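Local coordinates for protein probable transcriptional regulator (Rhodococcus jostii, PDB 3ON2) that probably binds DNA as a TetR-family transcriptional regulator, with a small helix-turn-helix domain joined to a larger all-helical domain that holds a pocket, at residues E22-E26 with H104-L110; A86-F90 with D190-L196; T135-T140 with A153-A157; T163-I167 with V184-S189. One frame throughout, in Å; residues are numbered along the deposited sequence. Where two conformers were deposited one is given.

Interaction 1 (E22-E26 with H104-L110); sequences ESTLE and HRELLAL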
loop_
_atom_site.group_PDB
_atom_site.type_symbol
_atom_site.label_atom_id
_atom_site.label_comp_id
_atom_site.label_asym_id
_atom_site.label_seq_id
_atom_site.Cartn_x
_atom_site.Cartn_y
_atom_site.Cartn_z
ATOM N N GLU A 22 4.283 -13.841 -3.638
ATOM C CA GLU A 22 4.767 -12.595 -3.036
ATOM C C GLU A 22 6.250 -12.738 -2.716
ATOM O O GLU A 22 7.023 -11.817 -2.970
ATOM C CB GLU A 22 3.970 -12.211 -1.791
ATOM C CG GLU A 22 4.275 -10.775 -1.344
ATOM C CD GLU A 22 3.406 -10.279 -0.195
ATOM O OE1 GLU A 22 2.304 -10.832 0.000
ATOM O OE2 GLU A 22 3.831 -9.326 0.502
ATOM N N SER A 23 6.646 -13.904 -2.205
ATOM C CA SER A 23 8.064 -14.150 -1.889
ATOM C C SER A 23 8.963 -14.069 -3.150
ATOM O O SER A 23 10.013 -13.443 -3.136
ATOM C CB SER A 23 8.226 -15.489 -1.156
ATOM O OG SER A 23 9.582 -15.706 -0.771
ATOM N N THR A 24 8.531 -14.687 -4.239
ATOM C CA THR A 24 9.234 -14.583 -5.511
ATOM C C THR A 24 9.219 -13.163 -6.090
ATOM O O THR A 24 10.230 -12.686 -6.636
ATOM C CB THR A 24 8.601 -15.553 -6.488
ATOM O OG1 THR A 24 8.696 -16.862 -5.923
ATOM C CG2 THR A 24 9.300 -15.527 -7.844
ATOM N N LEU A 25 8.078 -12.486 -5.971
ATOM C CA LEU A 25 7.957 -11.109 -6.450
ATOM C C LEU A 25 9.038 -10.258 -5.816
ATOM O O LEU A 25 9.724 -9.510 -6.511
ATOM C CB LEU A 25 6.603 -10.506 -6.078
ATOM C CG LEU A 25 5.819 -9.531 -6.958
ATOM C CD1 LEU A 25 4.944 -8.666 -6.059
ATOM C CD2 LEU A 25 6.595 -8.672 -7.882
ATOM N N GLU A 26 9.179 -10.370 -4.493
ATOM C CA GLU A 26 10.104 -9.512 -3.757
ATOM C C GLU A 26 11.552 -9.870 -4.047
ATOM O O GLU A 26 12.397 -8.990 -4.060
ATOM C CB GLU A 26 9.798 -9.477 -2.244
ATOM C CG GLU A 26 8.477 -8.731 -1.865
ATOM C CD GLU A 26 8.397 -7.228 -2.271
ATOM O OE1 GLU A 26 9.453 -6.595 -2.602
ATOM O OE2 GLU A 26 7.265 -6.667 -2.239
ATOM N N HIS A 104 7.611 -3.266 1.176
ATOM C CA HIS A 104 6.920 -4.037 0.143
ATOM C C HIS A 104 7.119 -3.375 -1.215
ATOM O O HIS A 104 6.150 -3.052 -1.915
ATOM C CB HIS A 104 5.423 -4.101 0.454
ATOM C CG HIS A 104 5.114 -4.625 1.817
ATOM N ND1 HIS A 104 5.104 -5.974 2.109
ATOM C CD2 HIS A 104 4.781 -3.989 2.962
ATOM C CE1 HIS A 104 4.780 -6.146 3.380
ATOM N NE2 HIS A 104 4.575 -4.957 3.920
ATOM N N ARG A 105 8.375 -3.189 -1.594
ATOM C CA ARG A 105 8.705 -2.402 -2.787
ATOM C C ARG A 105 8.195 -2.991 -4.095
ATOM O O ARG A 105 7.590 -2.275 -4.892
ATOM C CB ARG A 105 10.213 -2.165 -2.858
ATOM C CG ARG A 105 10.729 -1.483 -1.620
ATOM C CD ARG A 105 12.172 -1.046 -1.751
ATOM N NE ARG A 105 12.724 -0.730 -0.437
ATOM C CZ ARG A 105 13.933 -0.214 -0.255
ATOM N NH1 ARG A 105 14.706 0.015 -1.303
ATOM N NH2 ARG A 105 14.372 0.041 0.964
ATOM N N GLU A 106 8.448 -4.279 -4.329
ATOM C CA GLU A 106 7.948 -4.940 -5.556
ATOM C C GLU A 106 6.414 -5.111 -5.529
ATOM O O GLU A 106 5.756 -4.986 -6.562
ATOM C CB GLU A 106 8.631 -6.294 -5.809
ATOM C CG GLU A 106 10.135 -6.222 -6.069
ATOM C CD GLU A 106 10.476 -5.516 -7.373
ATOM O OE1 GLU A 106 9.582 -5.299 -8.211
ATOM O OE2 GLU A 106 11.650 -5.165 -7.573
ATOM N N LEU A 107 5.842 -5.389 -4.359
ATOM C CA LEU A 107 4.380 -5.505 -4.280
ATOM C C LEU A 107 3.721 -4.157 -4.580
ATOM O O LEU A 107 2.755 -4.087 -5.333
ATOM C CB LEU A 107 3.917 -6.038 -2.930
ATOM C CG LEU A 107 2.388 -6.098 -2.801
ATOM C CD1 LEU A 107 1.803 -7.232 -3.655
ATOM C CD2 LEU A 107 1.986 -6.235 -1.327
ATOM N N LEU A 108 4.277 -3.084 -4.023
ATOM C CA LEU A 108 3.721 -1.769 -4.254
ATOM C C LEU A 108 3.786 -1.354 -5.744
ATOM O O LEU A 108 2.786 -0.836 -6.302
ATOM C CB LEU A 108 4.404 -0.742 -3.331
ATOM C CG LEU A 108 3.740 0.632 -3.259
ATOM C CD1 LEU A 108 2.543 0.628 -2.319
ATOM C CD2 LEU A 108 4.759 1.705 -2.878
ATOM N N ALA A 109 4.935 -1.595 -6.395
ATOM C CA ALA A 109 5.029 -1.401 -7.858
ATOM C C ALA A 109 3.935 -2.179 -8.612
ATOM O O ALA A 109 3.288 -1.622 -9.530
ATOM C CB ALA A 109 6.397 -1.789 -8.364
ATOM N N LEU A 110 3.719 -3.447 -8.234
ATOM C CA LEU A 110 2.678 -4.259 -8.854
ATOM C C LEU A 110 1.278 -3.667 -8.605
ATOM O O LEU A 110 0.464 -3.561 -9.527
ATOM C CB LEU A 110 2.763 -5.726 -8.398
ATOM C CG LEU A 110 1.651 -6.675 -8.892
ATOM C CD1 LEU A 110 1.644 -6.852 -10.415
ATOM C CD2 LEU A 110 1.797 -8.048 -8.222
HETATM O O HOH W 1 6.083 -7.916 0.092
HETATM O O HOH W 2 13.353 -7.196 -6.771
#

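Interaction 2 (A86-F90 with D190-L196); sequences ARARF and DTFWRGL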
loop_
_atom_site.group_PDB
_atom_site.type_symbol
_atom_site.label_atom_id
_atom_site.label_comp_id
_atom_site.label_asym_id
_atom_site.label_seq_id
_atom_site.Cartn_x
_atom_site.Cartn_y
_atom_site.Cartn_z
ATOM N N ALA A 86 -5.996 15.512 14.826
ATOM C CA ALA A 86 -5.629 15.512 13.408
ATOM C C ALA A 86 -4.125 15.555 13.160
ATOM O O ALA A 86 -3.619 14.793 12.330
ATOM C CB ALA A 86 -6.348 16.637 12.642
ATOM N N ARG A 87 -3.403 16.422 13.868
ATOM C CA ARG A 87 -1.965 16.547 13.610
ATOM C C ARG A 87 -1.241 15.219 13.813
ATOM O O ARG A 87 -0.388 14.847 13.001
ATOM C CB ARG A 87 -1.303 17.671 14.426
ATOM C CG ARG A 87 0.151 17.774 14.098
ATOM C CD ARG A 87 0.865 18.973 14.652
ATOM N NE ARG A 87 2.123 19.139 13.921
ATOM C CZ ARG A 87 2.959 20.172 14.071
ATOM N NH1 ARG A 87 2.660 21.150 14.928
ATOM N NH2 ARG A 87 4.085 20.231 13.356
ATOM N N ALA A 88 -1.607 14.500 14.875
ATOM C CA ALA A 88 -1.062 13.152 15.169
ATOM C C ALA A 88 -1.439 12.106 14.119
ATOM O O ALA A 88 -0.612 11.274 13.744
ATOM C CB ALA A 88 -1.491 12.685 16.540
ATOM N N ARG A 89 -2.684 12.157 13.653
ATOM C CA ARG A 89 -3.149 11.211 12.649
ATOM C C ARG A 89 -2.452 11.424 11.321
ATOM O O ARG A 89 -2.123 10.457 10.646
ATOM C CB ARG A 89 -4.651 11.347 12.423
ATOM C CG ARG A 89 -5.447 10.839 13.574
ATOM C CD ARG A 89 -6.930 11.007 13.330
ATOM N NE ARG A 89 -7.641 10.308 14.385
ATOM C CZ ARG A 89 -8.892 9.872 14.305
ATOM N NH1 ARG A 89 -9.625 10.057 13.206
ATOM N NH2 ARG A 89 -9.404 9.252 15.345
ATOM N N PHE A 90 -2.287 12.686 10.921
ATOM C CA PHE A 90 -1.596 13.011 9.659
ATOM C C PHE A 90 -0.177 12.491 9.714
ATOM O O PHE A 90 0.279 11.849 8.780
ATOM C CB PHE A 90 -1.555 14.525 9.412
ATOM C CG PHE A 90 -2.842 15.122 8.868
ATOM C CD1 PHE A 90 -4.095 14.653 9.262
ATOM C CD2 PHE A 90 -2.784 16.216 8.011
ATOM C CE1 PHE A 90 -5.261 15.251 8.792
ATOM C CE2 PHE A 90 -3.954 16.817 7.529
ATOM C CZ PHE A 90 -5.191 16.326 7.911
ATOM N N ASP A 190 5.499 18.121 9.072
ATOM C CA ASP A 190 5.411 19.426 9.752
ATOM C C ASP A 190 5.110 20.570 8.777
ATOM O O ASP A 190 4.296 21.452 9.064
ATOM C CB ASP A 190 6.696 19.734 10.528
ATOM C CG ASP A 190 6.911 18.794 11.722
ATOM O OD1 ASP A 190 5.937 18.112 12.153
ATOM O OD2 ASP A 190 8.069 18.747 12.239
ATOM N N THR A 191 5.760 20.552 7.616
ATOM C CA THR A 191 5.587 21.627 6.651
ATOM C C THR A 191 4.175 21.559 6.040
ATOM O O THR A 191 3.506 22.587 5.893
ATOM C CB THR A 191 6.688 21.558 5.568
ATOM O OG1 THR A 191 7.977 21.647 6.211
ATOM C CG2 THR A 191 6.557 22.689 4.592
ATOM N N PHE A 192 3.742 20.350 5.684
ATOM C CA PHE A 192 2.382 20.095 5.207
ATOM C C PHE A 192 1.363 20.580 6.248
ATOM O O PHE A 192 0.453 21.343 5.926
ATOM C CB PHE A 192 2.204 18.585 4.943
ATOM C CG PHE A 192 0.909 18.213 4.226
ATOM C CD1 PHE A 192 0.640 18.669 2.939
ATOM C CD2 PHE A 192 -0.023 17.382 4.842
ATOM C CE1 PHE A 192 -0.554 18.296 2.279
ATOM C CE2 PHE A 192 -1.200 17.004 4.189
ATOM C CZ PHE A 192 -1.458 17.468 2.904
ATOM N N TRP A 193 1.540 20.172 7.498
ATOM C CA TRP A 193 0.561 20.529 8.547
ATOM C C TRP A 193 0.460 22.057 8.653
ATOM O O TRP A 193 -0.650 22.631 8.641
ATOM C CB TRP A 193 0.917 19.896 9.914
ATOM C CG TRP A 193 -0.050 20.349 10.948
ATOM C CD1 TRP A 193 0.111 21.392 11.838
ATOM C CD2 TRP A 193 -1.379 19.858 11.143
ATOM N NE1 TRP A 193 -1.033 21.548 12.589
ATOM C CE2 TRP A 193 -1.964 20.628 12.182
ATOM C CE3 TRP A 193 -2.137 18.844 10.541
ATOM C CZ2 TRP A 193 -3.271 20.397 12.651
ATOM C CZ3 TRP A 193 -3.446 18.623 11.004
ATOM C CH2 TRP A 193 -3.986 19.391 12.061
ATOM N N ARG A 194 1.615 22.717 8.730
ATOM C CA ARG A 194 1.674 24.190 8.784
ATOM C C ARG A 194 1.014 24.875 7.588
ATOM O O ARG A 194 0.330 25.906 7.741
ATOM C CB ARG A 194 3.115 24.684 8.912
ATOM C CG ARG A 194 3.725 24.516 10.289
ATOM C CD ARG A 194 5.161 25.106 10.285
ATOM N NE ARG A 194 6.146 24.178 10.819
ATOM C CZ ARG A 194 7.240 23.762 10.172
ATOM N NH1 ARG A 194 7.534 24.196 8.944
ATOM N NH2 ARG A 194 8.059 22.916 10.770
ATOM N N GLY A 195 1.206 24.308 6.403
ATOM C CA GLY A 195 0.626 24.877 5.184
ATOM C C GLY A 195 -0.887 24.728 5.112
ATOM O O GLY A 195 -1.554 25.471 4.388
ATOM N N LEU A 196 -1.431 23.762 5.854
ATOM C CA LEU A 196 -2.881 23.584 5.907
ATOM C C LEU A 196 -3.522 24.204 7.132
ATOM O O LEU A 196 -4.685 24.557 7.064
ATOM C CB LEU A 196 -3.279 22.115 5.878
ATOM C CG LEU A 196 -2.726 21.219 4.771
ATOM C CD1 LEU A 196 -2.986 19.793 5.192
ATOM C CD2 LEU A 196 -3.346 21.528 3.378
HETATM O O HOH W 3 3.350 16.857 12.486
#

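Interaction 3 (T135-T140 with A153-A157); sequences TVRIVT and ASRIA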
loop_
_atom_site.group_PDB
_atom_site.type_symbol
_atom_site.label_atom_id
_atom_site.label_comp_id
_atom_site.label_asym_id
_atom_site.label_seq_id
_atom_site.Cartn_x
_atom_site.Cartn_y
_atom_site.Cartn_z
ATOM N N THR A 135 -7.787 8.159 3.832
ATOM C CA THR A 135 -7.051 9.410 3.948
ATOM C C THR A 135 -7.962 10.626 3.805
ATOM O O THR A 135 -7.864 11.570 4.585
ATOM C CB THR A 135 -5.956 9.473 2.872
ATOM O OG1 THR A 135 -5.173 8.278 2.941
ATOM C CG2 THR A 135 -5.068 10.683 3.058
ATOM N N VAL A 136 -8.828 10.598 2.790
ATOM C CA VAL A 136 -9.767 11.707 2.500
ATOM C C VAL A 136 -10.690 11.947 3.720
ATOM O O VAL A 136 -10.959 13.092 4.081
ATOM C CB VAL A 136 -10.580 11.476 1.182
ATOM C CG1 VAL A 136 -11.712 12.541 0.991
ATOM C CG2 VAL A 136 -9.657 11.474 -0.037
ATOM N N ARG A 137 -11.136 10.860 4.361
ATOM C CA ARG A 137 -12.008 10.925 5.557
ATOM C C ARG A 137 -11.299 11.581 6.742
ATOM O O ARG A 137 -11.880 12.438 7.388
ATOM C CB ARG A 137 -12.588 9.537 5.903
ATOM C CG ARG A 137 -12.733 9.197 7.406
ATOM C CD ARG A 137 -13.487 7.864 7.708
ATOM N NE ARG A 137 -12.998 6.661 6.999
ATOM C CZ ARG A 137 -13.342 6.326 5.748
ATOM N NH1 ARG A 137 -14.155 7.117 5.048
ATOM N NH2 ARG A 137 -12.869 5.212 5.181
ATOM N N ILE A 138 -10.033 11.223 6.973
ATOM C CA ILE A 138 -9.191 11.816 8.017
ATOM C C ILE A 138 -8.975 13.323 7.789
ATOM O O ILE A 138 -8.982 14.099 8.747
ATOM C CB ILE A 138 -7.792 11.132 8.061
ATOM C CG1 ILE A 138 -7.902 9.611 8.307
ATOM C CG2 ILE A 138 -6.873 11.806 9.064
ATOM C CD1 ILE A 138 -8.082 9.194 9.750
ATOM N N VAL A 139 -8.753 13.719 6.532
ATOM C CA VAL A 139 -8.646 15.152 6.157
ATOM C C VAL A 139 -9.994 15.863 6.401
ATOM O O VAL A 139 -10.024 16.934 7.001
ATOM C CB VAL A 139 -8.185 15.334 4.667
ATOM C CG1 VAL A 139 -8.303 16.800 4.191
ATOM C CG2 VAL A 139 -6.749 14.777 4.435
ATOM N N THR A 140 -11.093 15.260 5.936
ATOM C CA THR A 140 -12.451 15.828 6.111
ATOM C C THR A 140 -12.765 16.014 7.591
ATOM O O THR A 140 -13.239 17.080 7.987
ATOM C CB THR A 140 -13.548 14.973 5.407
ATOM O OG1 THR A 140 -13.194 14.806 4.037
ATOM C CG2 THR A 140 -14.937 15.656 5.429
ATOM N N ALA A 153 -11.004 18.258 0.110
ATOM C CA ALA A 153 -10.269 17.278 0.893
ATOM C C ALA A 153 -9.565 16.240 0.015
ATOM O O ALA A 153 -8.550 15.676 0.419
ATOM C CB ALA A 153 -11.183 16.596 1.933
ATOM N N SER A 154 -10.104 15.970 -1.172
ATOM C CA SER A 154 -9.474 14.969 -2.047
ATOM C C SER A 154 -8.209 15.513 -2.728
ATOM O O SER A 154 -7.259 14.760 -2.964
ATOM C CB SER A 154 -10.479 14.330 -3.025
ATOM O OG SER A 154 -10.764 15.196 -4.095
ATOM N N ARG A 155 -8.170 16.815 -3.008
ATOM C CA ARG A 155 -6.937 17.456 -3.489
ATOM C C ARG A 155 -5.875 17.530 -2.377
ATOM O O ARG A 155 -4.665 17.343 -2.650
ATOM C CB ARG A 155 -7.193 18.867 -4.062
ATOM C CG ARG A 155 -7.950 18.880 -5.389
ATOM C CD ARG A 155 -7.215 18.090 -6.479
ATOM N NE ARG A 155 -8.105 17.883 -7.628
ATOM C CZ ARG A 155 -8.230 18.728 -8.644
ATOM N NH1 ARG A 155 -7.495 19.843 -8.681
ATOM N NH2 ARG A 155 -9.071 18.451 -9.637
ATOM N N ILE A 156 -6.324 17.804 -1.145
ATOM C CA ILE A 156 -5.433 17.851 0.023
ATOM C C ILE A 156 -4.815 16.469 0.220
ATOM O O ILE A 156 -3.589 16.324 0.350
ATOM C CB ILE A 156 -6.174 18.336 1.291
ATOM C CG1 ILE A 156 -6.587 19.810 1.128
ATOM C CG2 ILE A 156 -5.303 18.162 2.561
ATOM C CD1 ILE A 156 -7.562 20.346 2.267
ATOM N N ALA A 157 -5.662 15.451 0.213
ATOM C CA ALA A 157 -5.200 14.077 0.343
ATOM C C ALA A 157 -4.230 13.697 -0.780
ATOM O O ALA A 157 -3.248 12.988 -0.538
ATOM C CB ALA A 157 -6.397 13.132 0.386
#

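Interaction 4 (T163-I167 with V184-S189); sequences TFHGI and VVTAAS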
loop_
_atom_site.group_PDB
_atom_site.type_symbol
_atom_site.label_atom_id
_atom_site.label_comp_id
_atom_site.label_asym_id
_atom_site.label_seq_id
_atom_site.Cartn_x
_atom_site.Cartn_y
_atom_site.Cartn_z
ATOM N N THR A 163 3.418 13.703 -1.890
ATOM C CA THR A 163 4.528 14.007 -0.995
ATOM C C THR A 163 5.173 12.747 -0.433
ATOM O O THR A 163 6.399 12.570 -0.556
ATOM C CB THR A 163 4.108 14.918 0.156
ATOM O OG1 THR A 163 3.593 16.139 -0.399
ATOM C CG2 THR A 163 5.332 15.206 1.093
ATOM N N PHE A 164 4.373 11.878 0.172
ATOM C CA PHE A 164 4.955 10.708 0.843
ATOM C C PHE A 164 5.294 9.560 -0.108
ATOM O O PHE A 164 6.266 8.823 0.137
ATOM C CB PHE A 164 4.151 10.341 2.120
ATOM C CG PHE A 164 4.150 11.473 3.097
ATOM C CD1 PHE A 164 5.305 11.772 3.825
ATOM C CD2 PHE A 164 3.058 12.333 3.189
ATOM C CE1 PHE A 164 5.353 12.875 4.668
ATOM C CE2 PHE A 164 3.098 13.443 4.059
ATOM C CZ PHE A 164 4.249 13.695 4.789
ATOM N N HIS A 165 4.553 9.421 -1.209
ATOM C CA HIS A 165 5.032 8.536 -2.263
ATOM C C HIS A 165 6.337 9.059 -2.894
ATOM O O HIS A 165 7.190 8.267 -3.291
ATOM C CB HIS A 165 3.987 8.287 -3.349
ATOM C CG HIS A 165 4.368 7.186 -4.289
ATOM N ND1 HIS A 165 4.465 5.871 -3.883
ATOM C CD2 HIS A 165 4.697 7.200 -5.604
ATOM C CE1 HIS A 165 4.849 5.124 -4.904
ATOM N NE2 HIS A 165 4.980 5.902 -5.963
ATOM N N GLY A 166 6.465 10.377 -3.030
ATOM C CA GLY A 166 7.725 10.980 -3.491
ATOM C C GLY A 166 8.902 10.660 -2.572
ATOM O O GLY A 166 9.948 10.263 -3.044
ATOM N N ILE A 167 8.716 10.811 -1.259
ATOM C CA ILE A 167 9.734 10.407 -0.281
ATOM C C ILE A 167 10.114 8.909 -0.412
ATOM O O ILE A 167 11.314 8.566 -0.502
ATOM C CB ILE A 167 9.354 10.802 1.197
ATOM C CG1 ILE A 167 9.309 12.333 1.355
ATOM C CG2 ILE A 167 10.432 10.246 2.198
ATOM C CD1 ILE A 167 8.803 12.808 2.780
ATOM N N VAL A 184 13.123 12.995 7.049
ATOM C CA VAL A 184 12.563 13.653 5.858
ATOM C C VAL A 184 11.033 13.557 5.902
ATOM O O VAL A 184 10.343 14.539 5.628
ATOM C CB VAL A 184 13.126 13.019 4.546
ATOM C CG1 VAL A 184 12.499 13.641 3.281
ATOM C CG2 VAL A 184 14.606 13.201 4.492
ATOM N N VAL A 185 10.509 12.387 6.253
ATOM C CA VAL A 185 9.053 12.231 6.468
ATOM C C VAL A 185 8.517 13.265 7.481
ATOM O O VAL A 185 7.527 13.962 7.221
ATOM C CB VAL A 185 8.685 10.773 6.906
ATOM C CG1 VAL A 185 7.198 10.659 7.327
ATOM C CG2 VAL A 185 8.996 9.784 5.795
ATOM N N THR A 186 9.203 13.386 8.614
ATOM C CA THR A 186 8.786 14.322 9.683
ATOM C C THR A 186 8.829 15.762 9.224
ATOM O O THR A 186 7.873 16.504 9.463
ATOM C CB THR A 186 9.631 14.145 10.973
ATOM O OG1 THR A 186 9.442 12.811 11.442
ATOM C CG2 THR A 186 9.148 15.080 12.071
ATOM N N ALA A 187 9.895 16.145 8.506
ATOM C CA ALA A 187 9.983 17.519 8.018
ATOM C C ALA A 187 8.842 17.783 7.026
ATOM O O ALA A 187 8.187 18.832 7.083
ATOM C CB ALA A 187 11.338 17.786 7.368
ATOM N N ALA A 188 8.591 16.828 6.135
ATOM C CA ALA A 188 7.495 16.955 5.163
ATOM C C ALA A 188 6.114 17.042 5.865
ATOM O O ALA A 188 5.248 17.845 5.468
ATOM C CB ALA A 188 7.523 15.780 4.158
ATOM N N SER A 189 5.915 16.225 6.894
ATOM C CA SER A 189 4.668 16.278 7.710
ATOM C C SER A 189 4.451 17.591 8.429
ATOM O O SER A 189 3.325 18.108 8.407
ATOM C CB SER A 189 4.564 15.119 8.731
ATOM O OG SER A 189 4.422 13.875 8.058
#

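Interaction 1 (E22-E26 with H104-L110)
L25, E26 and E106 carry most of this contact, in which helix 13-28 of the predicted DNA-binding domain meets the N-terminal part of helix 105-115 in the larger domain. The short axes pass 8.9 Å apart at 99°, nearly perpendicular, and the backbones come closest where CA of E26 lies 5.4 Å from CA of E106. E26 reaches the start of the second helix, where the first backbone NH groups have no carbonyl of a preceding turn to bind. Its carboxylate takes two of them: E106 N donates to E26 OE1 at 3.1 Å and L107 N to E26 OE2 at 2.9 Å. A glutamate suits this place, being long enough to cross the gap and negative where the helix dipole is positive. L25 forms the greasy half, with CD1 3.9 Å from L110 CD2 and 4.2 Å from L107 CD1. The aliphatic part of E106 adds to it, CB lying 3.8 Å from L25 CD2, while E106 OE2 accepts a 2.8 Å hydrogen bond from a water. Another water donates to E22 OE2 (2.7 Å) and E26 OE2 (2.9 Å) and hydrogen-bonds H104 ND1 (3.0 Å); E22 also makes a salt bridge to R70 of helix 56-81. The two directional bonds of E26 thus fix the orientation of the crossing, while L25, L107 and L110 exclude water beside them.

Interaction 2 (A86-F90 with D190-L196)
W193 lays its indole against R87, whose CB sits 3.7 Å from the centroid of the W193 six-membered ring and only 9° off the ring normal, a CH-pi contact over the face. A long arginine fits here because its aliphatic part can cover the indole while its charged end runs on to D190 at the surface. There NH2 of R87 and OD1 of D190 form a salt bridge at 3.1 Å, weak as a hydrogen bond, and a water joins the same pair, accepting from R87 NE (3.0 Å) and donating to D190 OD1 (2.9 Å). The indole edge does further work. It points at the face of F90 in a T-shaped pair, centroids 5.2 Å apart and planes at 83°, and W193 CH2 touches A86 CB at 3.7 Å, where a small methyl leaves room for the big ring. L196 CD1 approaches F90 CE2 at 3.9 Å. The helices thus joined, 86-103 at its start and 181-196 at its end, cross at 141° with short axes 10.7 Å apart, a wide spacing that the aromatic rings fill. F90 also packs on I138 and A142 of helix 122-144. The contact is thus mainly ring and aliphatic surface, to which the water-bridged R87-D190 pair adds a directional link.

Interaction 3 (T135-T140 with A153-A157)
This is a close apolar crossing of two consecutive helices, 122-144 and 153-172, in the larger domain, near the connection that joins them. The short axes approach to 8.6 Å at 116°, and V136 CA lies 5.6 Å from A157 CA. Alanine makes such nearness possible: A153 and A157, one helical turn apart, both direct their CB toward the first helix and offer only a methyl. V136 meets both, through CG2 at 3.7 Å from A157 CB and CG1 at 4.2 Å from A153 CB. V139 points its branched side chain at the second helix, with CG1 3.7 Å from A153 CB and equally 3.7 Å from I156 CG2. In TetR regulators the C-terminal domain is a helical bundle around a ligand pocket, and this crossing belongs to that bundle: T135 and V139 line the pocket occupied here by PG6, probably a molecule from the crystallisation liquor. T135 turns CG2 to A157 CB at 3.9 Å. T140, at the exposed margin, ties its hydroxyl back to its own helix, OG1 donating to V136 O at 2.8 Å, so that a polar residue can stand beside A153, whose CB is 3.4 Å from T140 OG1. I156 also packs on F192 and L196 of helix 181-196.

Interaction 4 (T163-I167 with V184-S189)
T163 begins the contact with its methyl: CG2 lies 3.8 Å from A188 CB, while its hydroxyl is bonded back to V159 O in its own helix, which lets a threonine face an apolar neighbour. F164 leaves the backbone sideways but is long enough to reach across, its ring ending among V185, A188 and S189 and also bordering the pocket that holds PG6. CE1 of F164 is 3.9 Å from V185 CG1 and 3.7 Å from A188 CB, and CZ is 3.3 Å from S189 OG; V185 O lies at the ring edge, 3.5 Å from CE1 of F164. I167, one turn after T163, points at the other helix and has the largest share of covered surface. Its CD1 settles 3.5 Å from A188 CB and 3.8 Å from V184 CG1, while I167 CG2 meets V185 CG2 at 3.9 Å. The small A188 thus receives T163, F164 and I167 together, and no hydrogen bond crosses between the segments. The short axes run nearly antiparallel, 161° apart in direction and 10.5 Å at closest approach, as expected of successive helices, 153-172 and 181-196, in the C-terminal bundle of a TetR regulator. Helix 86-103 lies against both: F164 and V185 touch its V98, and F164 and S189 its A94.

Interactions 2, 3 and 4 all belong to the larger domain, whereas interaction 1 connects that domain to the predicted DNA-binding one. Interactions 2 and 3 have centres 12 Å apart and touch directly: F192 CZ is 3.5 Å from I156 O, and F90 CE1 is 3.8 Å from I138 CG2. Interactions 4 and 2 use successive parts of helix 181-196, their segments adjoining at S189 and D190 and their centres 11 Å apart; interaction 4 also shares helix 153-172 with interaction 3. T135 and V139 of interaction 3 and F164 of interaction 4 line the PG6 pocket, and the side chain of F90 lies about 4 Å from PG6. Interaction 1, its centre 22 Å from that of interaction 4, still touches it through L108 CD2 and H165 CE1, 4.0 Å apart.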